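Local coordinates for 2,3-dihydroxybenzoate-AMP ligase (Mycobacterium smegmatis, PDB 5KEI), which belongs to the ANL clan of AMP-binding enzymes, with a large N-terminal part followed by a smaller C-terminal domain, at residues A[215-220]-A[520-525]; A[458-463]-A[467-472]; A[493-498]-A[529-534]; A[537-540]-A[546-549]. All coordinates share one frame; numbering follows the deposited sequence.

Contact 1 of 4, residues A[215-220]-A[520-525]; sequences GTTGAP and EQRGVA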
loop_
_atom_site.group_PDB
_atom_site.type_symbol
_atom_site.label_atom_id
_atom_site.label_comp_id
_atom_site.label_asym_id
_atom_site.label_seq_id
_atom_site.Cartn_x
_atom_site.Cartn_y
_atom_site.Cartn_z
ATOM N N GLY A 215 -6.964 1.204 -3.910
ATOM C CA GLY A 215 -7.535 1.683 -5.157
ATOM C C GLY A 215 -9.046 1.874 -5.223
ATOM O O GLY A 215 -9.662 2.455 -4.323
ATOM N N THR A 216 -9.637 1.384 -6.311
ATOM C CA THR A 216 -11.055 1.581 -6.595
ATOM C C THR A 216 -11.813 0.275 -6.853
ATOM O O THR A 216 -11.330 -0.809 -6.515
ATOM C CB THR A 216 -11.253 2.507 -7.811
ATOM O OG1 THR A 216 -12.645 2.808 -7.969
ATOM C CG2 THR A 216 -10.722 1.855 -9.084
ATOM N N THR A 217 -12.996 0.402 -7.465
ATOM C CA THR A 217 -13.951 -0.703 -7.612
ATOM C C THR A 217 -14.242 -1.109 -9.067
ATOM O O THR A 217 -15.307 -0.786 -9.587
ATOM C CB THR A 217 -15.330 -0.348 -6.948
ATOM O OG1 THR A 217 -15.124 0.436 -5.763
ATOM C CG2 THR A 217 -16.137 -1.612 -6.610
ATOM N N GLY A 218 -13.325 -1.810 -9.733
ATOM C CA GLY A 218 -11.986 -2.078 -9.241
ATOM C C GLY A 218 -11.773 -3.373 -8.477
ATOM O O GLY A 218 -12.497 -3.687 -7.528
ATOM N N ALA A 219 -10.771 -4.133 -8.906
ATOM C CA ALA A 219 -10.204 -5.187 -8.073
ATOM C C ALA A 219 -8.964 -4.617 -7.385
ATOM O O ALA A 219 -8.125 -3.997 -8.043
ATOM C CB ALA A 219 -9.856 -6.420 -8.903
ATOM N N PRO A 220 -8.857 -4.779 -6.055
ATOM C CA PRO A 220 -7.634 -4.297 -5.408
ATOM C C PRO A 220 -6.423 -5.071 -5.928
ATOM O O PRO A 220 -6.551 -6.220 -6.352
ATOM C CB PRO A 220 -7.883 -4.572 -3.918
ATOM C CG PRO A 220 -9.358 -4.700 -3.782
ATOM C CD PRO A 220 -9.818 -5.319 -5.079
ATOM N N GLU A 520 -24.272 -5.247 -14.155
ATOM C CA GLU A 520 -25.408 -5.165 -13.242
ATOM C C GLU A 520 -25.166 -5.975 -11.963
ATOM O O GLU A 520 -25.483 -5.526 -10.858
ATOM C CB GLU A 520 -26.682 -5.643 -13.941
ATOM C CG GLU A 520 -27.886 -5.723 -13.024
ATOM C CD GLU A 520 -29.066 -6.402 -13.684
ATOM O OE1 GLU A 520 -28.841 -7.175 -14.643
ATOM O OE2 GLU A 520 -30.214 -6.162 -13.244
ATOM N N GLN A 521 -24.598 -7.167 -12.126
ATOM C CA GLN A 521 -24.201 -8.010 -10.995
ATOM C C GLN A 521 -23.187 -7.310 -10.079
ATOM O O GLN A 521 -23.107 -7.622 -8.888
ATOM C CB GLN A 521 -23.618 -9.337 -11.494
ATOM C CG GLN A 521 -24.615 -10.218 -12.258
ATOM C CD GLN A 521 -25.778 -10.698 -11.385
ATOM O OE1 GLN A 521 -26.875 -10.125 -11.419
ATOM N NE2 GLN A 521 -25.545 -11.761 -10.612
ATOM N N ARG A 522 -22.421 -6.366 -10.634
ATOM C CA ARG A 522 -21.431 -5.619 -9.861
ATOM C C ARG A 522 -22.012 -4.328 -9.280
ATOM O O ARG A 522 -21.328 -3.605 -8.562
ATOM C CB ARG A 522 -20.205 -5.295 -10.729
ATOM C CG ARG A 522 -19.486 -6.532 -11.291
ATOM C CD ARG A 522 -18.150 -6.161 -11.925
ATOM N NE ARG A 522 -17.374 -5.292 -11.042
ATOM C CZ ARG A 522 -16.607 -5.748 -10.062
ATOM N NH1 ARG A 522 -16.517 -7.058 -9.863
ATOM N NH2 ARG A 522 -15.934 -4.907 -9.293
ATOM N N GLY A 523 -23.267 -4.035 -9.607
ATOM C CA GLY A 523 -23.948 -2.878 -9.052
ATOM C C GLY A 523 -23.938 -1.603 -9.882
ATOM O O GLY A 523 -24.152 -0.526 -9.348
ATOM N N VAL A 524 -23.688 -1.710 -11.182
ATOM C CA VAL A 524 -23.728 -0.537 -12.055
ATOM C C VAL A 524 -25.142 -0.350 -12.623
ATOM O O VAL A 524 -25.732 -1.286 -13.158
ATOM C CB VAL A 524 -22.704 -0.664 -13.205
ATOM C CG1 VAL A 524 -22.597 0.638 -13.997
ATOM C CG2 VAL A 524 -21.349 -1.069 -12.649
ATOM N N ALA A 525 -25.691 0.851 -12.496
ATOM C CA ALA A 525 -27.036 1.109 -13.011
ATOM C C ALA A 525 -27.003 1.276 -14.531
ATOM O O ALA A 525 -25.936 1.436 -15.129
ATOM C CB ALA A 525 -27.637 2.326 -12.349
#
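Thr217 and Arg522 bring the two backbones closest, and even there the CA atoms stay 9.2 Å apart. Residues 215-220 form a loop between the strands 207-212 and 222-226, bent sharply by a cis peptide between Thr217 and Gly218. Facing it is the C-terminal end of the helix 512-521, closed by a Schellman motif: Gly523 has positive phi, and its N bonds back to Glu520 O at 2.9 Å. The gap is bridged by the side chain of Arg522. Its CG lies opposite the carbonyl carbon (chi1 -60°), and a bend at chi3 brings the guanidinium to the tip of the loop. Arg522 NH2 does the touching: it approaches Gly218 O to 4.1 Å and the Thr217 side chain at CG2 to 4.3 Å. The carbonyl carbon of Thr217 sits at the edge of the guanidinium, near its plane. These are long approaches at the surface, beyond hydrogen-bonding distance. A hydrogen bond forms elsewhere, from Arg522 NE to ND1 of His475 in the helix 469-477. With their Gly-Thr-Thr-Gly sequence between two strands, residues 215-220 are consistent with the glycine- and threonine-rich P-loop of ANL enzymes, here brushed by the C-terminal domain.

Contact 2 of 4, residues A[458-463]-A[467-472]; sequences DVIVRG and VSALDL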
loop_
_atom_site.group_PDB
_atom_site.type_symbol
_atom_site.label_atom_id
_atom_site.label_comp_id
_atom_site.label_asym_id
_atom_site.label_seq_id
_atom_site.Cartn_x
_atom_site.Cartn_y
_atom_site.Cartn_z
ATOM N N ASP A 458 -12.051 11.477 -15.565
ATOM C CA ASP A 458 -12.417 11.242 -16.952
ATOM C C ASP A 458 -13.932 11.026 -17.033
ATOM O O ASP A 458 -14.446 9.915 -16.843
ATOM C CB ASP A 458 -11.630 10.055 -17.508
ATOM C CG ASP A 458 -11.803 9.881 -19.005
ATOM O OD1 ASP A 458 -12.483 10.732 -19.620
ATOM O OD2 ASP A 458 -11.247 8.901 -19.565
ATOM N N VAL A 459 -14.648 12.110 -17.304
ATOM C CA VAL A 459 -16.096 12.090 -17.197
ATOM C C VAL A 459 -16.787 12.088 -18.554
ATOM O O VAL A 459 -16.435 12.863 -19.452
ATOM C CB VAL A 459 -16.603 13.289 -16.376
ATOM C CG1 VAL A 459 -16.014 14.592 -16.908
ATOM C CG2 VAL A 459 -18.114 13.337 -16.396
ATOM N N ILE A 460 -17.763 11.198 -18.698
ATOM C CA ILE A 460 -18.644 11.189 -19.866
ATOM C C ILE A 460 -20.027 11.697 -19.489
ATOM O O ILE A 460 -20.676 11.142 -18.592
ATOM C CB ILE A 460 -18.799 9.794 -20.456
ATOM C CG1 ILE A 460 -17.419 9.176 -20.724
ATOM C CG2 ILE A 460 -19.691 9.864 -21.711
ATOM C CD1 ILE A 460 -17.459 7.730 -21.193
ATOM N N VAL A 461 -20.478 12.751 -20.160
ATOM C CA VAL A 461 -21.771 13.342 -19.828
ATOM C C VAL A 461 -22.870 12.647 -20.640
ATOM O O VAL A 461 -23.165 13.025 -21.767
ATOM C CB VAL A 461 -21.767 14.881 -20.053
ATOM C CG1 VAL A 461 -23.102 15.489 -19.660
ATOM C CG2 VAL A 461 -20.676 15.510 -19.216
ATOM N N ARG A 462 -23.443 11.601 -20.053
ATOM C CA ARG A 462 -24.430 10.774 -20.728
ATOM C C ARG A 462 -25.827 10.998 -20.163
ATOM O O ARG A 462 -26.168 10.453 -19.115
ATOM C CB ARG A 462 -24.071 9.291 -20.608
ATOM C CG ARG A 462 -25.098 8.413 -21.262
ATOM C CD ARG A 462 -25.030 6.943 -20.902
ATOM N NE ARG A 462 -25.839 6.197 -21.870
ATOM C CZ ARG A 462 -27.145 5.953 -21.747
ATOM N NH1 ARG A 462 -27.821 6.360 -20.679
ATOM N NH2 ARG A 462 -27.775 5.292 -22.700
ATOM N N GLY A 463 -26.639 11.774 -20.874
ATOM C CA GLY A 463 -27.919 12.194 -20.344
ATOM C C GLY A 463 -27.705 13.047 -19.108
ATOM O O GLY A 463 -26.846 13.930 -19.085
ATOM N N VAL A 467 -20.937 10.277 -15.854
ATOM C CA VAL A 467 -20.389 8.942 -15.684
ATOM C C VAL A 467 -18.867 8.979 -15.678
ATOM O O VAL A 467 -18.254 9.647 -16.514
ATOM C CB VAL A 467 -20.877 7.993 -16.799
ATOM C CG1 VAL A 467 -20.296 6.599 -16.608
ATOM C CG2 VAL A 467 -22.399 7.953 -16.822
ATOM N N SER A 468 -18.256 8.272 -14.733
ATOM C CA SER A 468 -16.802 8.140 -14.728
ATOM C C SER A 468 -16.372 7.029 -15.679
ATOM O O SER A 468 -16.766 5.876 -15.507
ATOM C CB SER A 468 -16.275 7.855 -13.320
ATOM O OG SER A 468 -14.876 7.638 -13.353
ATOM N N ALA A 469 -15.567 7.385 -16.677
ATOM C CA ALA A 469 -15.003 6.397 -17.594
ATOM C C ALA A 469 -14.043 5.456 -16.857
ATOM O O ALA A 469 -14.048 4.249 -17.071
ATOM C CB ALA A 469 -14.285 7.087 -18.744
ATOM N N LEU A 470 -13.229 6.040 -15.985
ATOM C CA LEU A 470 -12.260 5.303 -15.183
ATOM C C LEU A 470 -12.881 4.185 -14.353
ATOM O O LEU A 470 -12.393 3.064 -14.381
ATOM C CB LEU A 470 -11.509 6.262 -14.256
ATOM C CG LEU A 470 -10.732 7.342 -15.005
ATOM C CD1 LEU A 470 -9.967 8.190 -14.010
ATOM C CD2 LEU A 470 -9.805 6.717 -16.064
ATOM N N ASP A 471 -13.943 4.464 -13.606
ATOM C CA ASP A 471 -14.505 3.380 -12.820
ATOM C C ASP A 471 -15.364 2.439 -13.686
ATOM O O ASP A 471 -15.443 1.240 -13.404
ATOM C CB ASP A 471 -15.303 3.913 -11.627
ATOM C CG ASP A 471 -15.867 2.781 -10.751
ATOM O OD1 ASP A 471 -15.078 1.920 -10.264
ATOM O OD2 ASP A 471 -17.103 2.753 -10.543
ATOM N N LEU A 472 -15.979 2.955 -14.746
ATOM C CA LEU A 472 -16.654 2.068 -15.682
ATOM C C LEU A 472 -15.657 1.062 -16.264
ATOM O O LEU A 472 -15.963 -0.123 -16.374
ATOM C CB LEU A 472 -17.331 2.857 -16.805
ATOM C CG LEU A 472 -17.973 1.982 -17.889
ATOM C CD1 LEU A 472 -18.882 0.914 -17.289
ATOM C CD2 LEU A 472 -18.748 2.831 -18.882
HETATM O O HOH W 1 -13.402 9.800 -13.597
#
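Asp458 and Ala469 meet at one end of this antiparallel pair, where the methyl of Ala469 sits over the face of the Asp458 carboxylate, CB 3.6 Å from Asp458 OD2. The Asp458 CG stands opposite its own backbone N (chi1 -171°), and this lays the carboxylate against that methyl. Nearer the backbone, Asp458 CB packs on Leu470 CG at 3.8 Å. OD2 has its charged partner in Lys549. Ile460 and Val467 are a hydrogen-bonded pair with their side chains on one face of the two strands; Ile460 reaches along it to set CD1 against Ala469 CB at 4.1 Å. Val459 and Ser468, a non-hydrogen-bonded pair, point to the other face.

Two backbone bonds join the strands, Ile460 N to Val467 O at 2.7 Å and Val467 N to Ile460 O at 2.9 Å. A third, Ala469 N to Asp458 O at 2.8 Å, is fairly straight, 162° at the hydrogen, and ties the first residue of the helix 469-477 to Asp458, the residue just before the strand 459-462. Just before that helix, Ser468 is the N-cap: its OG accepts a weak bond from Asp471 N and also meets a water that accepts from Asp458 N.

The contact is thus a beta hairpin running straight into a helix. Its Ile460-Val467 face lies on the strands 482-492 and 498-505, against Ala487, Ala489 and Ile499, while Arg462 reaches away to a salt bridge with Asp531.

Contact 3 of 4, residues A[493-498]-A[529-534]; sequences EFLGEK and RPDALV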
loop_
_atom_site.group_PDB
_atom_site.type_symbol
_atom_site.label_atom_id
_atom_site.label_comp_id
_atom_site.label_asym_id
_atom_site.label_seq_id
_atom_site.Cartn_x
_atom_site.Cartn_y
_atom_site.Cartn_z
ATOM N N GLU A 493 -27.142 12.598 -30.241
ATOM C CA GLU A 493 -28.265 13.500 -30.435
ATOM C C GLU A 493 -29.313 13.427 -29.321
ATOM O O GLU A 493 -30.080 14.364 -29.135
ATOM C CB GLU A 493 -28.895 13.161 -31.785
ATOM C CG GLU A 493 -29.866 14.140 -32.352
ATOM C CD GLU A 493 -30.625 13.513 -33.509
ATOM O OE1 GLU A 493 -30.060 12.577 -34.123
ATOM O OE2 GLU A 493 -31.772 13.932 -33.794
ATOM N N PHE A 494 -29.356 12.308 -28.598
ATOM C CA PHE A 494 -30.351 12.106 -27.550
ATOM C C PHE A 494 -29.738 12.234 -26.153
ATOM O O PHE A 494 -30.393 12.673 -25.203
ATOM C CB PHE A 494 -31.032 10.730 -27.707
ATOM C CG PHE A 494 -31.711 10.538 -29.043
ATOM C CD1 PHE A 494 -31.004 10.057 -30.138
ATOM C CD2 PHE A 494 -33.054 10.867 -29.214
ATOM C CE1 PHE A 494 -31.627 9.899 -31.369
ATOM C CE2 PHE A 494 -33.683 10.713 -30.451
ATOM C CZ PHE A 494 -32.970 10.230 -31.523
ATOM N N LEU A 495 -28.470 11.858 -26.041
ATOM C CA LEU A 495 -27.804 11.760 -24.747
ATOM C C LEU A 495 -26.782 12.859 -24.519
ATOM O O LEU A 495 -26.311 13.034 -23.406
ATOM C CB LEU A 495 -27.103 10.411 -24.618
ATOM C CG LEU A 495 -28.003 9.193 -24.732
ATOM C CD1 LEU A 495 -27.150 7.931 -24.860
ATOM C CD2 LEU A 495 -28.910 9.154 -23.518
ATOM N N GLY A 496 -26.432 13.587 -25.568
ATOM C CA GLY A 496 -25.351 14.549 -25.470
ATOM C C GLY A 496 -24.051 13.830 -25.764
ATOM O O GLY A 496 -23.367 14.125 -26.740
ATOM N N GLU A 497 -23.710 12.866 -24.916
ATOM C CA GLU A 497 -22.582 11.986 -25.187
ATOM C C GLU A 497 -23.014 10.568 -24.897
ATOM O O GLU A 497 -23.633 10.311 -23.860
ATOM C CB GLU A 497 -21.350 12.341 -24.338
ATOM C CG GLU A 497 -20.746 13.687 -24.643
ATOM C CD GLU A 497 -19.520 13.996 -23.787
ATOM O OE1 GLU A 497 -18.622 14.710 -24.287
ATOM O OE2 GLU A 497 -19.450 13.538 -22.621
ATOM N N LYS A 498 -22.705 9.645 -25.798
ATOM C CA LYS A 498 -22.954 8.247 -25.493
ATOM C C LYS A 498 -21.648 7.567 -25.088
ATOM O O LYS A 498 -20.545 8.059 -25.385
ATOM C CB LYS A 498 -23.601 7.518 -26.674
ATOM C CG LYS A 498 -22.842 7.600 -27.972
ATOM C CD LYS A 498 -23.493 6.692 -29.007
ATOM C CE LYS A 498 -22.806 6.812 -30.358
ATOM N NZ LYS A 498 -23.439 5.942 -31.395
ATOM N N ARG A 529 -24.030 2.279 -18.198
ATOM C CA ARG A 529 -23.572 1.141 -18.974
ATOM C C ARG A 529 -23.297 1.593 -20.397
ATOM O O ARG A 529 -23.917 2.546 -20.867
ATOM C CB ARG A 529 -24.596 0.018 -18.922
ATOM C CG ARG A 529 -24.878 -0.462 -17.513
ATOM C CD ARG A 529 -25.821 -1.645 -17.527
ATOM N NE ARG A 529 -26.399 -1.875 -16.212
ATOM C CZ ARG A 529 -27.586 -2.429 -16.013
ATOM N NH1 ARG A 529 -28.318 -2.811 -17.053
ATOM N NH2 ARG A 529 -28.040 -2.596 -14.778
ATOM N N PRO A 530 -22.338 0.943 -21.077
ATOM C CA PRO A 530 -21.964 1.411 -22.419
ATOM C C PRO A 530 -23.110 1.233 -23.411
ATOM O O PRO A 530 -23.798 0.218 -23.340
ATOM C CB PRO A 530 -20.776 0.511 -22.808
ATOM C CG PRO A 530 -20.429 -0.267 -21.601
ATOM C CD PRO A 530 -21.644 -0.302 -20.722
ATOM N N ASP A 531 -23.300 2.195 -24.308
ATOM C CA ASP A 531 -24.325 2.096 -25.338
ATOM C C ASP A 531 -23.856 1.209 -26.501
ATOM O O ASP A 531 -24.672 0.625 -27.230
ATOM C CB ASP A 531 -24.705 3.487 -25.865
ATOM C CG ASP A 531 -25.095 4.451 -24.757
ATOM O OD1 ASP A 531 -26.233 4.349 -24.237
ATOM O OD2 ASP A 531 -24.256 5.322 -24.413
ATOM N N ALA A 532 -22.540 1.112 -26.679
ATOM C CA ALA A 532 -21.989 0.339 -27.792
ATOM C C ALA A 532 -20.690 -0.340 -27.403
ATOM O O ALA A 532 -19.962 0.133 -26.536
ATOM C CB ALA A 532 -21.779 1.228 -29.002
ATOM N N LEU A 533 -20.405 -1.462 -28.048
ATOM C CA LEU A 533 -19.199 -2.223 -27.758
ATOM C C LEU A 533 -18.377 -2.388 -29.031
ATOM O O LEU A 533 -18.907 -2.817 -30.054
ATOM C CB LEU A 533 -19.570 -3.578 -27.170
ATOM C CG LEU A 533 -18.459 -4.614 -27.096
ATOM C CD1 LEU A 533 -17.475 -4.257 -25.989
ATOM C CD2 LEU A 533 -19.068 -5.977 -26.875
ATOM N N VAL A 534 -17.096 -2.032 -28.990
ATOM C CA VAL A 534 -16.258 -2.129 -30.191
ATOM C C VAL A 534 -14.915 -2.789 -29.878
ATOM O O VAL A 534 -14.125 -2.259 -29.097
ATOM C CB VAL A 534 -16.023 -0.739 -30.833
ATOM C CG1 VAL A 534 -14.878 -0.786 -31.813
ATOM C CG2 VAL A 534 -17.288 -0.241 -31.523
#
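Asp531 reaches from just before the strand 532-535 toward Leu495 in the turn and Lys498 at the start of the next strand. Its CB stands back from both, but CG, placed opposite the carbonyl carbon (chi1 -53°), lies between them, 3.9 Å from Lys498 CB and 4.0 Å from Leu495 CD1. Its two oxygens then part. OD1 comes within 3.7 Å of the CD1 methyl of Leu495, the two side chains approaching from opposite directions. OD2 lies close against the root of Lys498, 3.2 Å from CB and 3.4 Å from CA. The lysine's own chain then runs out extended and carries its ammonium away, so Lys498 offers the acid its aliphatic base rather than its charge. Both oxygens are satisfied beyond these apolar touches: OD1 makes a salt bridge with Arg462 NH2, and OD2 accepts from the backbone N of Ile499. The two bonds would limit rotation of the carboxylate. The segment 493-498 links the antiparallel strands 482-492 and 498-505, and strand 532-535 runs parallel to the latter, completing a beta-alpha-beta crossover through helix 512-521. Asp531 therefore sits at the corner where this small sheet meets the strand 459-462.

Contact 4 of 4, residues A[537-540]-A[546-549]; sequences PSLP and KIDK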
loop_
_atom_site.group_PDB
_atom_site.type_symbol
_atom_site.label_atom_id
_atom_site.label_comp_id
_atom_site.label_asym_id
_atom_site.label_seq_id
_atom_site.Cartn_x
_atom_site.Cartn_y
_atom_site.Cartn_z
ATOM N N PRO A 537 -7.793 -4.971 -31.690
ATOM C CA PRO A 537 -6.697 -5.884 -31.328
ATOM C C PRO A 537 -5.772 -5.275 -30.262
ATOM O O PRO A 537 -5.099 -6.009 -29.526
ATOM C CB PRO A 537 -5.966 -6.101 -32.655
ATOM C CG PRO A 537 -6.296 -4.893 -33.467
ATOM C CD PRO A 537 -7.703 -4.520 -33.089
ATOM N N SER A 538 -5.769 -3.946 -30.178
ATOM C CA SER A 538 -5.079 -3.229 -29.107
ATOM C C SER A 538 -5.569 -1.782 -29.010
ATOM O O SER A 538 -6.189 -1.257 -29.937
ATOM C CB SER A 538 -3.560 -3.268 -29.316
ATOM O OG SER A 538 -3.219 -2.911 -30.644
ATOM N N LEU A 539 -5.301 -1.144 -27.878
ATOM C CA LEU A 539 -5.704 0.240 -27.687
ATOM C C LEU A 539 -4.534 1.183 -27.933
ATOM O O LEU A 539 -3.417 0.932 -27.477
ATOM C CB LEU A 539 -6.272 0.452 -26.280
ATOM C CG LEU A 539 -7.514 -0.364 -25.904
ATOM C CD1 LEU A 539 -7.906 -0.077 -24.469
ATOM C CD2 LEU A 539 -8.674 -0.075 -26.852
ATOM N N PRO A 540 -4.777 2.254 -28.696
ATOM C CA PRO A 540 -3.764 3.301 -28.829
ATOM C C PRO A 540 -3.456 3.986 -27.489
ATOM O O PRO A 540 -4.338 4.130 -26.636
ATOM C CB PRO A 540 -4.398 4.283 -29.823
ATOM C CG PRO A 540 -5.856 3.902 -29.893
ATOM C CD PRO A 540 -5.885 2.434 -29.644
ATOM N N LYS A 546 -0.981 6.030 -21.162
ATOM C CA LYS A 546 -2.399 6.262 -20.957
ATOM C C LYS A 546 -3.130 6.107 -22.301
ATOM O O LYS A 546 -2.631 6.532 -23.348
ATOM C CB LYS A 546 -2.612 7.647 -20.334
ATOM C CG LYS A 546 -3.957 8.265 -20.581
ATOM C CD LYS A 546 -3.958 9.735 -20.171
ATOM C CE LYS A 546 -4.880 10.561 -21.070
ATOM N NZ LYS A 546 -5.004 11.976 -20.612
ATOM N N ILE A 547 -4.285 5.455 -22.267
ATOM C CA ILE A 547 -5.052 5.193 -23.473
ATOM C C ILE A 547 -5.291 6.504 -24.213
ATOM O O ILE A 547 -5.655 7.496 -23.589
ATOM C CB ILE A 547 -6.390 4.498 -23.131
ATOM C CG1 ILE A 547 -6.120 3.185 -22.373
ATOM C CG2 ILE A 547 -7.201 4.256 -24.390
ATOM C CD1 ILE A 547 -7.376 2.441 -21.908
ATOM N N ASP A 548 -5.031 6.528 -25.523
ATOM C CA ASP A 548 -5.221 7.752 -26.318
ATOM C C ASP A 548 -6.666 7.854 -26.821
ATOM O O ASP A 548 -6.967 7.492 -27.953
ATOM C CB ASP A 548 -4.237 7.799 -27.499
ATOM C CG ASP A 548 -4.206 9.169 -28.194
ATOM O OD1 ASP A 548 -4.950 10.086 -27.775
ATOM O OD2 ASP A 548 -3.409 9.338 -29.146
ATOM N N LYS A 549 -7.546 8.355 -25.965
ATOM C CA LYS A 549 -8.976 8.311 -26.219
ATOM C C LYS A 549 -9.401 9.291 -27.302
ATOM O O LYS A 549 -10.334 9.020 -28.050
ATOM C CB LYS A 549 -9.753 8.587 -24.930
ATOM C CG LYS A 549 -9.563 7.522 -23.869
ATOM C CD LYS A 549 -10.461 7.752 -22.674
ATOM C CE LYS A 549 -10.523 6.508 -21.790
ATOM N NZ LYS A 549 -11.462 6.698 -20.640
#
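Pro540 O is the tightly held centre of this contact, where an inverse gamma turn centred on Asp548 folds back on the end of 537-540. The carbonyl accepts the backbone N of Asp548 at 2.7 Å in a nearly straight bond, 171° at the hydrogen, although the donor sits well above the carbonyl plane. Ile547 wraps round the same oxygen: its CA makes a C-H...O contact at 3.4 Å and its CG2 lies 3.6 Å away. A second close point is apolar, the side chains of Leu539 and Ile547 meeting obliquely, with Ala486 of the strand 482-492 touching both. The other side is looser. There the side chains of Pro540 and Asp548 come no nearer than CB to CB, 4.2 Å, with the Asp548 carboxylate directed away from the proline; Asp548 is also the N-cap of the helix 549-553. Lys546 follows a glycine, consistent with the Gly-Lys motif near the C-terminal end of ANL enzymes, and it points away from 537-540 to bond Glu391 O through NZ. On the apolar side, Leu539 CD1 and Ile547 CD1 meet at 3.6 Å.

In the fold
Contact 2 is the hub of the group. Its centre is about 11 Å from that of contact 3, and the two are tied by the Arg462-Asp531 salt bridge and by Val461 N reaching Glu497 OE2 at 2.8 Å. Contact 4, centred about 17 Å from contact 2, meets it through the salt bridge of Asp458 with Lys549. Asp471 also touches the P-loop-like segment of contact 1, with a weak bond from Thr216 OG1, so the helix 469-477 borders the N-terminal part. Contacts 1 and 3 join at Arg529, whose NH2 lies 3.1 Å from Val524 O. Contacts 1 and 4 stay apart, nearest atoms about 13 Å.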